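Long-range contacts in dihydropteroate synthase (PDB 2Y5S), which probably catalyses the condensation of para-aminobenzoate with 6-hydroxymethyl-7,8-dihydropterin diphosphate to 7,8-dihydropteroate, a step in folate synthesis: residues Cys13-Leu18 with Gly117-Asn122; Trp125-Pro130 with Leu143-Met148; Ile190-Gly195 with Asp215-Arg220; Asp205-Leu210 with Ser236-Val241. All blocks are in the same frame, centred on the assembly; numbering follows the deposited sequence. Where two conformers were deposited one is given.

Contact 1 of 4, residues Cys13-Leu18 with Gly117-Asn122; sequences CGRFEL and GADLIN. With 78H (7,8-dihydropteroate), chain P.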
# COMPACT_ATOMS: atom_id res chain seq x y z
N CYS B 13 -13.70 -3.49 24.33
CA CYS B 13 -14.46 -4.04 23.22
C CYS B 13 -15.18 -5.30 23.64
O CYS B 13 -14.90 -6.39 23.16
CB CYS B 13 -13.55 -4.28 22.01
SG CYS B 13 -14.41 -4.59 20.48
N GLY B 14 -16.13 -5.12 24.55
CA GLY B 14 -16.93 -6.22 25.05
C GLY B 14 -16.08 -7.23 25.80
O GLY B 14 -15.53 -6.90 26.85
N ARG B 15 -15.95 -8.44 25.27
CA ARG B 15 -15.15 -9.48 25.92
C ARG B 15 -13.66 -9.17 25.84
O ARG B 15 -12.88 -9.79 26.53
CB ARG B 15 -15.37 -10.85 25.26
CG ARG B 15 -16.72 -11.48 25.50
CD ARG B 15 -16.86 -12.72 24.63
NE ARG B 15 -17.02 -12.39 23.20
CZ ARG B 15 -16.99 -13.27 22.21
NH1 ARG B 15 -16.77 -14.56 22.45
NH2 ARG B 15 -17.16 -12.87 20.95
N PHE B 16 -13.27 -8.23 24.98
CA PHE B 16 -11.88 -8.02 24.64
C PHE B 16 -11.42 -6.63 25.05
O PHE B 16 -12.22 -5.69 25.08
CB PHE B 16 -11.69 -8.20 23.13
CG PHE B 16 -12.22 -9.50 22.62
CD1 PHE B 16 -11.43 -10.65 22.67
CD2 PHE B 16 -13.53 -9.60 22.16
CE1 PHE B 16 -11.91 -11.87 22.25
CE2 PHE B 16 -14.02 -10.82 21.71
CZ PHE B 16 -13.22 -11.97 21.77
N GLU B 17 -10.15 -6.53 25.43
CA GLU B 17 -9.47 -5.27 25.64
C GLU B 17 -8.50 -5.10 24.47
O GLU B 17 -7.42 -5.70 24.44
CB GLU B 17 -8.73 -5.27 26.98
CG GLU B 17 -9.64 -5.50 28.21
CD GLU B 17 -8.87 -5.57 29.52
OE1 GLU B 17 -8.16 -6.57 29.75
OE2 GLU B 17 -8.99 -4.63 30.34
N LEU B 18 -8.89 -4.32 23.48
CA LEU B 18 -8.02 -4.15 22.31
C LEU B 18 -6.93 -3.10 22.56
O LEU B 18 -7.22 -1.99 23.02
CB LEU B 18 -8.86 -3.78 21.09
CG LEU B 18 -9.94 -4.79 20.70
CD1 LEU B 18 -10.70 -4.22 19.51
CD2 LEU B 18 -9.37 -6.19 20.40
N GLY B 117 -24.59 -11.18 22.84
CA GLY B 117 -23.18 -11.22 23.23
C GLY B 117 -22.21 -10.62 22.22
O GLY B 117 -21.04 -10.99 22.20
N ALA B 118 -22.68 -9.66 21.42
CA ALA B 118 -21.80 -8.93 20.52
C ALA B 118 -20.87 -8.03 21.34
O ALA B 118 -21.20 -7.62 22.46
CB ALA B 118 -22.59 -8.10 19.50
N ASP B 119 -19.71 -7.74 20.76
CA ASP B 119 -18.63 -7.04 21.44
C ASP B 119 -18.54 -5.55 21.09
O ASP B 119 -18.01 -4.77 21.87
CB ASP B 119 -17.31 -7.71 21.06
CG ASP B 119 -17.26 -9.17 21.48
OD1 ASP B 119 -17.33 -9.44 22.69
OD2 ASP B 119 -17.15 -10.04 20.60
N LEU B 120 -19.02 -5.16 19.91
CA LEU B 120 -18.87 -3.79 19.44
C LEU B 120 -20.08 -3.40 18.58
O LEU B 120 -20.54 -4.20 17.75
CB LEU B 120 -17.57 -3.67 18.63
CG LEU B 120 -17.03 -2.28 18.23
CD1 LEU B 120 -15.61 -2.44 17.72
CD2 LEU B 120 -17.90 -1.58 17.19
N ILE B 121 -20.60 -2.20 18.81
CA ILE B 121 -21.65 -1.63 17.96
C ILE B 121 -21.05 -0.55 17.08
O ILE B 121 -20.45 0.43 17.55
CB ILE B 121 -22.85 -1.08 18.77
CG1 ILE B 121 -23.44 -2.16 19.70
CG2 ILE B 121 -23.92 -0.54 17.82
CD1 ILE B 121 -24.05 -3.40 18.98
N ASN B 122 -21.21 -0.76 15.77
CA ASN B 122 -20.64 0.07 14.77
C ASN B 122 -21.78 0.82 14.07
O ASN B 122 -22.51 0.21 13.28
CB ASN B 122 -19.89 -0.81 13.76
CG ASN B 122 -19.36 -0.03 12.59
OD1 ASN B 122 -19.08 1.14 12.72
ND2 ASN B 122 -19.22 -0.68 11.43
O4 78H P . -16.81 3.31 6.52
C4 78H P . -17.52 2.70 7.32
C5 78H P . -18.63 1.94 6.90
N3 78H P . -17.24 2.78 8.69
C9 78H P . -19.40 1.30 7.90
N5 78H P . -18.93 1.79 5.59
C2 78H P . -18.08 2.12 9.65
N8 78H P . -20.51 0.53 7.55
N1 78H P . -19.12 1.39 9.22
C6 78H P . -20.01 1.09 5.20
N2 78H P . -17.83 2.23 10.96
C7 78H P . -21.04 0.52 6.19
C10 78H P . -20.29 0.86 3.74
N11 78H P . -21.00 2.02 3.17
C15 78H P . -20.55 2.55 2.04
C16 78H P . -20.35 3.93 1.94
C17 78H P . -20.26 1.70 0.98
C18 78H P . -19.87 4.46 0.76
C19 78H P . -19.77 2.24 -0.21
C20 78H P . -19.59 3.62 -0.32
C21 78H P . -19.02 4.21 -1.62
O22 78H P . -18.61 5.37 -1.55
O23 78H P . -18.88 3.47 -2.62
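R15 reaches D119 through a bend at chi3 (-71°), which turns NE out of the otherwise extended chain, while D119 sets CG anti to its own carbonyl carbon (chi1 -60°). The pair ties the N-terminal beta hairpin of strands 11-13 and 16-18 to the foot of strand 120-123 in the TIM barrel, the end away from the pterin site. It forms a side-on, bidentate salt bridge: R15 NE lies 3.0 Å from D119 OD1 and R15 NH2 2.9 Å from D119 OD2. Both oxygens use their syn lone pairs, and the two flat groups are nearly coplanar, 11° apart. The backbone N of R15 adds a bond of 3.1 Å to D119 OD1, on its anti side but tilted out of the carboxylate plane. D119 thus takes R15 N, NE and NH2 and L100 N, which would favour its ionised form; R15 NH1 goes to R94 O. F16 packs against the pair, its CZ over the centre of the guanidinium face and its CE2 3.4 Å from D119 OD2 at the ring edge. The type II' turn from C13 to F16 puts G14, with positive phi, against D119, CA to CA 4.1 Å. Farther up the strand, N122 ND2 donates to N1 of 7,8-dihydropteroate (3.0 Å), and from the hairpin C13 SG packs on L120 CD1 at 3.7 Å.

Contact 2 of 4, residues Trp125-Pro130 with Leu143-Met148; sequences WGFRQP and LCAMHM. With 78H (7,8-dihydropteroate), chain P; EDO (1,2-ethanediol), chain V.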
# COMPACT_ATOMS: atom_id res chain seq x y z
N TRP B 125 -24.91 6.14 12.08
CA TRP B 125 -25.60 7.34 12.54
C TRP B 125 -25.03 7.94 13.83
O TRP B 125 -25.58 8.91 14.34
CB TRP B 125 -27.12 7.08 12.69
CG TRP B 125 -27.85 7.23 11.40
CD1 TRP B 125 -28.38 6.24 10.66
CD2 TRP B 125 -28.10 8.45 10.69
NE1 TRP B 125 -28.94 6.74 9.52
CE2 TRP B 125 -28.79 8.10 9.51
CE3 TRP B 125 -27.80 9.79 10.92
CZ2 TRP B 125 -29.21 9.05 8.57
CZ3 TRP B 125 -28.21 10.74 9.99
CH2 TRP B 125 -28.90 10.36 8.83
N GLY B 126 -23.94 7.37 14.35
CA GLY B 126 -23.22 7.97 15.47
C GLY B 126 -24.07 8.04 16.73
O GLY B 126 -23.94 8.96 17.53
N PHE B 127 -24.94 7.05 16.88
CA PHE B 127 -25.83 6.89 18.03
C PHE B 127 -26.85 8.00 18.13
O PHE B 127 -27.33 8.33 19.22
CB PHE B 127 -25.01 6.66 19.32
CG PHE B 127 -24.08 5.49 19.19
CD1 PHE B 127 -24.56 4.20 19.32
CD2 PHE B 127 -22.76 5.67 18.82
CE1 PHE B 127 -23.73 3.12 19.13
CE2 PHE B 127 -21.92 4.59 18.62
CZ PHE B 127 -22.41 3.31 18.77
N ARG B 128 -27.23 8.53 16.97
CA ARG B 128 -28.21 9.59 16.91
C ARG B 128 -29.65 9.09 16.78
O ARG B 128 -30.57 9.85 17.03
CB ARG B 128 -27.89 10.57 15.76
CG ARG B 128 -26.76 11.53 16.08
CD ARG B 128 -26.56 12.52 14.95
NE ARG B 128 -25.93 11.90 13.78
CZ ARG B 128 -25.83 12.50 12.59
NH1 ARG B 128 -26.36 13.71 12.40
NH2 ARG B 128 -25.21 11.87 11.59
N GLN B 129 -29.86 7.84 16.35
CA GLN B 129 -31.22 7.36 16.19
C GLN B 129 -31.87 7.31 17.55
O GLN B 129 -31.22 6.97 18.54
CB GLN B 129 -31.29 5.98 15.52
CG GLN B 129 -30.91 5.98 14.04
CD GLN B 129 -31.83 6.82 13.18
OE1 GLN B 129 -33.00 6.98 13.49
NE2 GLN B 129 -31.30 7.34 12.08
N PRO B 130 -33.16 7.70 17.62
CA PRO B 130 -33.83 7.76 18.91
C PRO B 130 -33.72 6.44 19.67
O PRO B 130 -34.11 5.40 19.14
CB PRO B 130 -35.29 8.07 18.52
CG PRO B 130 -35.17 8.86 17.30
CD PRO B 130 -34.02 8.22 16.54
N LEU B 143 -17.86 0.80 20.96
CA LEU B 143 -18.81 1.59 20.21
C LEU B 143 -18.07 2.44 19.21
O LEU B 143 -17.21 3.24 19.60
CB LEU B 143 -19.60 2.50 21.15
CG LEU B 143 -20.35 1.87 22.32
CD1 LEU B 143 -20.84 2.96 23.28
CD2 LEU B 143 -21.51 1.05 21.79
N CYS B 144 -18.41 2.29 17.94
CA CYS B 144 -17.83 3.14 16.91
C CYS B 144 -18.87 4.15 16.44
O CYS B 144 -19.88 3.78 15.83
CB CYS B 144 -17.33 2.35 15.72
SG CYS B 144 -16.62 3.40 14.42
N ALA B 145 -18.60 5.41 16.74
CA ALA B 145 -19.43 6.53 16.30
C ALA B 145 -18.84 7.04 15.00
O ALA B 145 -17.72 7.54 14.97
CB ALA B 145 -19.41 7.64 17.36
N MET B 146 -19.58 6.88 13.90
CA MET B 146 -19.14 7.36 12.60
C MET B 146 -19.76 8.71 12.30
O MET B 146 -20.84 9.03 12.80
CB MET B 146 -19.57 6.37 11.52
CG MET B 146 -18.83 6.51 10.19
SD MET B 146 -19.59 5.54 8.88
CE MET B 146 -20.91 6.68 8.39
N HIS B 147 -19.07 9.48 11.45
CA HIS B 147 -19.62 10.70 10.89
C HIS B 147 -20.32 10.45 9.55
O HIS B 147 -19.74 9.90 8.62
CB HIS B 147 -18.52 11.75 10.67
CG HIS B 147 -19.00 13.00 10.00
ND1 HIS B 147 -19.11 13.12 8.63
CD2 HIS B 147 -19.42 14.18 10.52
CE1 HIS B 147 -19.59 14.31 8.33
NE2 HIS B 147 -19.77 14.98 9.46
N MET B 148 -21.58 10.87 9.48
CA MET B 148 -22.32 10.88 8.24
C MET B 148 -23.07 12.20 8.23
O MET B 148 -23.63 12.62 9.25
CB MET B 148 -23.28 9.68 8.14
CG MET B 148 -24.29 9.77 7.00
SD MET B 148 -25.37 8.33 6.80
CE MET B 148 -25.71 7.99 8.51
O4 78H P . -16.81 3.31 6.52
C4 78H P . -17.52 2.70 7.32
C5 78H P . -18.63 1.94 6.90
N3 78H P . -17.24 2.78 8.69
C9 78H P . -19.40 1.30 7.90
N5 78H P . -18.93 1.79 5.59
C2 78H P . -18.08 2.12 9.65
N8 78H P . -20.51 0.53 7.55
N1 78H P . -19.12 1.39 9.22
C6 78H P . -20.01 1.09 5.20
N2 78H P . -17.83 2.23 10.96
C7 78H P . -21.04 0.52 6.19
C10 78H P . -20.29 0.86 3.74
N11 78H P . -21.00 2.02 3.17
C15 78H P . -20.55 2.55 2.04
C16 78H P . -20.35 3.93 1.94
C17 78H P . -20.26 1.70 0.98
C18 78H P . -19.87 4.46 0.76
C19 78H P . -19.77 2.24 -0.21
C20 78H P . -19.59 3.62 -0.32
C21 78H P . -19.02 4.21 -1.62
O22 78H P . -18.61 5.37 -1.55
O23 78H P . -18.88 3.47 -2.62
C1 EDO V . -24.24 16.73 11.45
O1 EDO V . -23.46 17.73 10.79
C2 EDO V . -24.08 15.44 10.67
O2 EDO V . -25.33 15.05 10.12
O HOH W 1 -23.29 9.73 12.03
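M148 sets its methyl over the indole face of W125: CE is 3.3 Å from the centroid of the five-membered ring and 18° off its normal, a CH-pi contact. SD, 4.4 Å from the centroid of the six-membered ring, adds a Met-aromatic contact. The methionine runs extended to SD and bends at chi3 (41°), which places CE over the face; Q129 NE2 lies over the opposite one. This is the C-terminal mouth of the TIM barrel, where the loop after strand 120-123 makes a type I' turn from W125 to R128 beside strand 142-146. The indole turns its edge to R128: CE3 stands over the guanidinium face, toward its rim, and R128 CZ lies in the indole plane. R128 NE and backbone N bond to W125 O from opposite faces of the carbonyl plane, and NH2 reaches M148 O at 2.9 Å in a bent bond (136°). One water links R128 NH2 to M146 O. Lower down, F127 CZ meets L143 CB at 3.8 Å, and CE2 meets A145 CB. C144 points away from the loop; it and M146 line the pterin pocket, M146 SD lying 3.6 Å from N3 of 7,8-dihydropteroate.

Contact 3 of 4, residues Ile190-Gly195 with Asp215-Arg220; sequences ICVDPG and DTAPAR. With 78H (7,8-dihydropteroate), chain P.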
# COMPACT_ATOMS: atom_id res chain seq x y z
N ILE B 190 -15.07 3.79 23.41
CA ILE B 190 -15.45 4.57 22.23
C ILE B 190 -14.30 4.67 21.24
O ILE B 190 -13.17 5.02 21.58
CB ILE B 190 -15.92 6.00 22.62
CG1 ILE B 190 -17.13 5.93 23.59
CG2 ILE B 190 -16.32 6.81 21.36
CD1 ILE B 190 -17.44 7.23 24.35
N CYS B 191 -14.61 4.37 19.98
CA CYS B 191 -13.75 4.73 18.87
C CYS B 191 -14.56 5.55 17.90
O CYS B 191 -15.79 5.64 18.03
CB CYS B 191 -13.16 3.51 18.18
SG CYS B 191 -14.30 2.39 17.39
N VAL B 192 -13.87 6.22 16.98
CA VAL B 192 -14.53 7.11 16.03
C VAL B 192 -14.11 6.79 14.60
O VAL B 192 -13.04 6.20 14.35
CB VAL B 192 -14.19 8.57 16.32
CG1 VAL B 192 -14.61 8.96 17.75
CG2 VAL B 192 -12.69 8.83 16.08
N ASP B 193 -14.92 7.24 13.66
CA ASP B 193 -14.72 6.94 12.25
C ASP B 193 -15.22 8.14 11.42
O ASP B 193 -16.37 8.57 11.58
CB ASP B 193 -15.53 5.69 11.94
CG ASP B 193 -15.45 5.24 10.51
OD1 ASP B 193 -15.06 6.01 9.61
OD2 ASP B 193 -15.85 4.08 10.27
N PRO B 194 -14.36 8.67 10.53
CA PRO B 194 -14.73 9.87 9.75
C PRO B 194 -15.76 9.63 8.66
O PRO B 194 -16.24 10.60 8.03
CB PRO B 194 -13.40 10.30 9.13
CG PRO B 194 -12.63 9.01 9.02
CD PRO B 194 -12.95 8.29 10.30
N GLY B 195 -16.09 8.36 8.40
CA GLY B 195 -17.21 8.03 7.54
C GLY B 195 -16.94 8.30 6.08
O GLY B 195 -17.68 9.03 5.40
N ASP B 215 -6.12 14.15 12.62
CA ASP B 215 -6.84 15.33 13.06
C ASP B 215 -8.37 15.20 13.01
O ASP B 215 -9.05 16.11 13.44
CB ASP B 215 -6.41 16.54 12.23
CG ASP B 215 -4.93 16.85 12.34
OD1 ASP B 215 -4.35 16.64 13.44
OD2 ASP B 215 -4.34 17.30 11.34
N THR B 216 -8.90 14.08 12.49
CA THR B 216 -10.34 13.83 12.53
C THR B 216 -10.81 13.36 13.93
O THR B 216 -11.99 13.45 14.24
CB THR B 216 -10.77 12.78 11.48
OG1 THR B 216 -10.15 11.54 11.78
CG2 THR B 216 -10.38 13.20 10.06
N ALA B 217 -9.88 12.90 14.77
CA ALA B 217 -10.22 12.29 16.05
C ALA B 217 -10.13 13.31 17.18
O ALA B 217 -9.08 13.91 17.40
CB ALA B 217 -9.30 11.12 16.35
N PRO B 218 -11.23 13.49 17.93
CA PRO B 218 -11.14 14.31 19.12
C PRO B 218 -10.37 13.59 20.23
O PRO B 218 -10.03 12.39 20.10
CB PRO B 218 -12.60 14.52 19.51
CG PRO B 218 -13.31 13.39 18.95
CD PRO B 218 -12.55 12.89 17.77
N ALA B 219 -10.14 14.32 21.32
CA ALA B 219 -9.38 13.82 22.48
C ALA B 219 -10.29 13.22 23.55
O ALA B 219 -11.36 13.75 23.85
CB ALA B 219 -8.55 14.97 23.08
N ARG B 220 -9.84 12.11 24.14
CA ARG B 220 -10.45 11.56 25.35
C ARG B 220 -10.05 12.46 26.51
O ARG B 220 -9.22 13.35 26.32
CB ARG B 220 -9.97 10.13 25.60
CG ARG B 220 -10.42 9.14 24.55
CD ARG B 220 -9.85 7.78 24.82
NE ARG B 220 -10.62 6.72 24.18
CZ ARG B 220 -10.23 5.45 24.10
NH1 ARG B 220 -9.07 5.06 24.65
NH2 ARG B 220 -11.01 4.56 23.49
O4 78H P . -16.81 3.31 6.52
C4 78H P . -17.52 2.70 7.32
C5 78H P . -18.63 1.94 6.90
N3 78H P . -17.24 2.78 8.69
C9 78H P . -19.40 1.30 7.90
N5 78H P . -18.93 1.79 5.59
C2 78H P . -18.08 2.12 9.65
N8 78H P . -20.51 0.53 7.55
N1 78H P . -19.12 1.39 9.22
C6 78H P . -20.01 1.09 5.20
N2 78H P . -17.83 2.23 10.96
C7 78H P . -21.04 0.52 6.19
C10 78H P . -20.29 0.86 3.74
N11 78H P . -21.00 2.02 3.17
C15 78H P . -20.55 2.55 2.04
C16 78H P . -20.35 3.93 1.94
C17 78H P . -20.26 1.70 0.98
C18 78H P . -19.87 4.46 0.76
C19 78H P . -19.77 2.24 -0.21
C20 78H P . -19.59 3.62 -0.32
C21 78H P . -19.02 4.21 -1.62
O22 78H P . -18.61 5.37 -1.55
O23 78H P . -18.88 3.47 -2.62
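I190-P194 and T216-R220 run almost antiparallel, their directions 167° apart, yet they share no backbone hydrogen bond: V192 CA and A217 CA are 6.7 Å apart, and the gap widens to 9.1 Å between I190 CA and R220 CA. The strand belongs to the TIM barrel, and the second segment lies in the return of a beta-alpha-beta crossover, following helix 204-211 and leading to strand 229-230. Backbone bonds from V192 to P227 and L229 join the two strands of that crossover, and those of C191 to L143 and A145 serve the other flank. V192 points toward the return segment. With CG1 anti to its carbonyl carbon (chi1 -58°), CG2 is the branch that touches, 4.1 Å from A217 CB and 4.4 Å from P218 CD. Helix 165-182 covers the same layer, L173 lying on V192 and A174 on P218. P194 CB meets T216 CG2 at 4.3 Å, while the hydroxyl of T216 bonds to L213 O. At the other end R220 stretches out from CG to NE and brings NH2 to I190 O, 2.9 Å away and near the guanidinium plane; its NH1 is held by P10 O. C191 and D193 point away from the return segment, and D193 faces the pterin. OD2 of D193 is very close to N3 of 7,8-dihydropteroate, a hydrogen bond, with a weak one from N2. The other oxygen forms an Asx turn: G195 N donates to D193 OD1 at 2.8 Å, from above the carboxylate plane.

Contact 4 of 4, residues Asp205-Leu210 with Ser236-Val241; sequences DNYALL and SMLGAV. With 78H (7,8-dihydropteroate), chain P.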
# COMPACT_ATOMS: atom_id res chain seq x y z
N ASP B 205 -13.30 15.75 -0.50
CA ASP B 205 -13.55 15.61 0.95
C ASP B 205 -12.97 14.33 1.51
O ASP B 205 -12.33 14.33 2.57
CB ASP B 205 -15.05 15.66 1.26
CG ASP B 205 -15.66 17.04 1.04
OD1 ASP B 205 -14.94 18.05 1.13
OD2 ASP B 205 -16.90 17.10 0.78
N ASN B 206 -13.18 13.21 0.82
CA ASN B 206 -12.68 11.93 1.28
C ASN B 206 -11.15 11.89 1.37
O ASN B 206 -10.60 11.38 2.35
CB ASN B 206 -13.19 10.80 0.38
CG ASN B 206 -14.66 10.46 0.62
OD1 ASN B 206 -15.11 10.36 1.77
ND2 ASN B 206 -15.42 10.26 -0.47
N TYR B 207 -10.46 12.44 0.38
CA TYR B 207 -8.99 12.45 0.43
C TYR B 207 -8.42 13.50 1.38
O TYR B 207 -7.35 13.30 1.91
CB TYR B 207 -8.36 12.51 -0.96
CG TYR B 207 -8.48 11.18 -1.66
CD1 TYR B 207 -7.61 10.13 -1.37
CD2 TYR B 207 -9.48 10.94 -2.58
CE1 TYR B 207 -7.73 8.91 -2.01
CE2 TYR B 207 -9.60 9.70 -3.22
CZ TYR B 207 -8.72 8.71 -2.94
OH TYR B 207 -8.84 7.48 -3.55
N ALA B 208 -9.16 14.58 1.62
CA ALA B 208 -8.77 15.54 2.68
C ALA B 208 -8.77 14.80 4.03
O ALA B 208 -7.84 14.91 4.83
CB ALA B 208 -9.74 16.73 2.72
N LEU B 209 -9.83 14.04 4.26
CA LEU B 209 -9.97 13.30 5.51
C LEU B 209 -8.91 12.23 5.63
O LEU B 209 -8.44 11.98 6.73
CB LEU B 209 -11.36 12.69 5.63
CG LEU B 209 -12.49 13.71 5.78
CD1 LEU B 209 -13.84 13.03 5.51
CD2 LEU B 209 -12.48 14.35 7.15
N LEU B 210 -8.55 11.56 4.53
CA LEU B 210 -7.52 10.53 4.59
C LEU B 210 -6.13 11.13 4.82
O LEU B 210 -5.39 10.62 5.67
CB LEU B 210 -7.53 9.66 3.34
CG LEU B 210 -6.49 8.52 3.24
CD1 LEU B 210 -6.36 7.73 4.55
CD2 LEU B 210 -6.86 7.61 2.09
N SER B 236 -16.27 4.25 -3.67
CA SER B 236 -16.27 5.16 -4.81
C SER B 236 -15.08 6.08 -4.85
O SER B 236 -14.60 6.39 -5.94
CB SER B 236 -17.54 5.99 -4.83
OG SER B 236 -18.61 5.15 -5.17
N MET B 237 -14.59 6.52 -3.69
CA MET B 237 -13.38 7.35 -3.65
C MET B 237 -12.19 6.67 -4.34
O MET B 237 -11.28 7.33 -4.83
CB MET B 237 -12.99 7.75 -2.22
CG MET B 237 -12.64 6.58 -1.31
SD MET B 237 -12.28 7.10 0.39
CE MET B 237 -10.67 7.85 0.19
N LEU B 238 -12.18 5.34 -4.33
CA LEU B 238 -11.12 4.56 -4.98
C LEU B 238 -11.38 4.41 -6.49
O LEU B 238 -10.49 4.63 -7.32
CB LEU B 238 -10.99 3.20 -4.31
CG LEU B 238 -10.81 3.17 -2.78
CD1 LEU B 238 -10.56 1.74 -2.29
CD2 LEU B 238 -9.69 4.09 -2.33
N GLY B 239 -12.61 4.03 -6.86
CA GLY B 239 -13.00 3.94 -8.27
C GLY B 239 -12.76 5.22 -9.04
O GLY B 239 -12.32 5.20 -10.22
N ALA B 240 -13.02 6.34 -8.37
CA ALA B 240 -12.88 7.66 -8.97
C ALA B 240 -11.45 7.99 -9.40
O ALA B 240 -11.27 8.75 -10.35
CB ALA B 240 -13.41 8.74 -8.02
N VAL B 241 -10.46 7.43 -8.72
CA VAL B 241 -9.06 7.71 -9.04
C VAL B 241 -8.38 6.63 -9.89
O VAL B 241 -7.24 6.81 -10.33
CB VAL B 241 -8.22 7.99 -7.79
CG1 VAL B 241 -8.84 9.13 -7.00
CG2 VAL B 241 -8.08 6.73 -6.91
O4 78H P . -16.81 3.31 6.52
C4 78H P . -17.52 2.70 7.32
C5 78H P . -18.63 1.94 6.90
N3 78H P . -17.24 2.78 8.69
C9 78H P . -19.40 1.30 7.90
N5 78H P . -18.93 1.79 5.59
C2 78H P . -18.08 2.12 9.65
N8 78H P . -20.51 0.53 7.55
N1 78H P . -19.12 1.39 9.22
C6 78H P . -20.01 1.09 5.20
N2 78H P . -17.83 2.23 10.96
C7 78H P . -21.04 0.52 6.19
C10 78H P . -20.29 0.86 3.74
N11 78H P . -21.00 2.02 3.17
C15 78H P . -20.55 2.55 2.04
C16 78H P . -20.35 3.93 1.94
C17 78H P . -20.26 1.70 0.98
C18 78H P . -19.87 4.46 0.76
C19 78H P . -19.77 2.24 -0.21
C20 78H P . -19.59 3.62 -0.32
C21 78H P . -19.02 4.21 -1.62
O22 78H P . -18.61 5.37 -1.55
O23 78H P . -18.88 3.47 -2.62
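Y207 OH donates to the backbone O of M237 at 2.8 Å, from well above the carbonyl plane (57° out of it), and its ring face takes the methyl of the same residue. M237 CE stands 3.8 Å from the ring centroid and 14° off the normal, toward the rim, in a CH-pi contact. M237 has CG between its backbone N and carbonyl carbon (chi1 63°); SD lies 3.8 Å from N206 CB, and a bend at chi3 sets CE over the ring. V241 meets the tyrosine tip to tip, CG2 3.5 Å from Y207 OH, and L238 CD2 lies 3.7 Å from Y207 OH. In the next shell N206 OD1 accepts from G197 N, and its ND2 donates to V202 O. The contact joins helix 204-211, which follows TIM-barrel strand 190-193, to the short helix starting at S236. A286 of the second subunit packs on Y207 and V241, at the dimer interface. The first residue of the short helix meets the product: S236 N donates to O23 of 7,8-dihydropteroate at 2.9 Å. That N-H, and perhaps the helix's small dipole, would favour the charged carboxylate, while one polar bond in an apolar setting holds the helix to its neighbour.

Contact 1 lies at the foot of the TIM barrel, contact 2 at its mouth, contact 3 beside strand 190-193 and contact 4 between two helices. Contact 1, partly buried, depends on a salt bridge; contacts 2, 3 and 4 are buried and mostly apolar, each with one direct hydrogen bond across it. Contacts 1, 2 and 3 share the sheet: I121 O probably bonds C144 N between the first two, and L143 O probably bonds C191 N between the next. Contacts 3 and 4 meet where T216 CG2 packs on L209 CD2 of the crossover helix, and contact 4 alone lies against the second subunit. All four reach 7,8-dihydropteroate, contacts 1 to 3 at its pterin and contact 4 at its carboxylate.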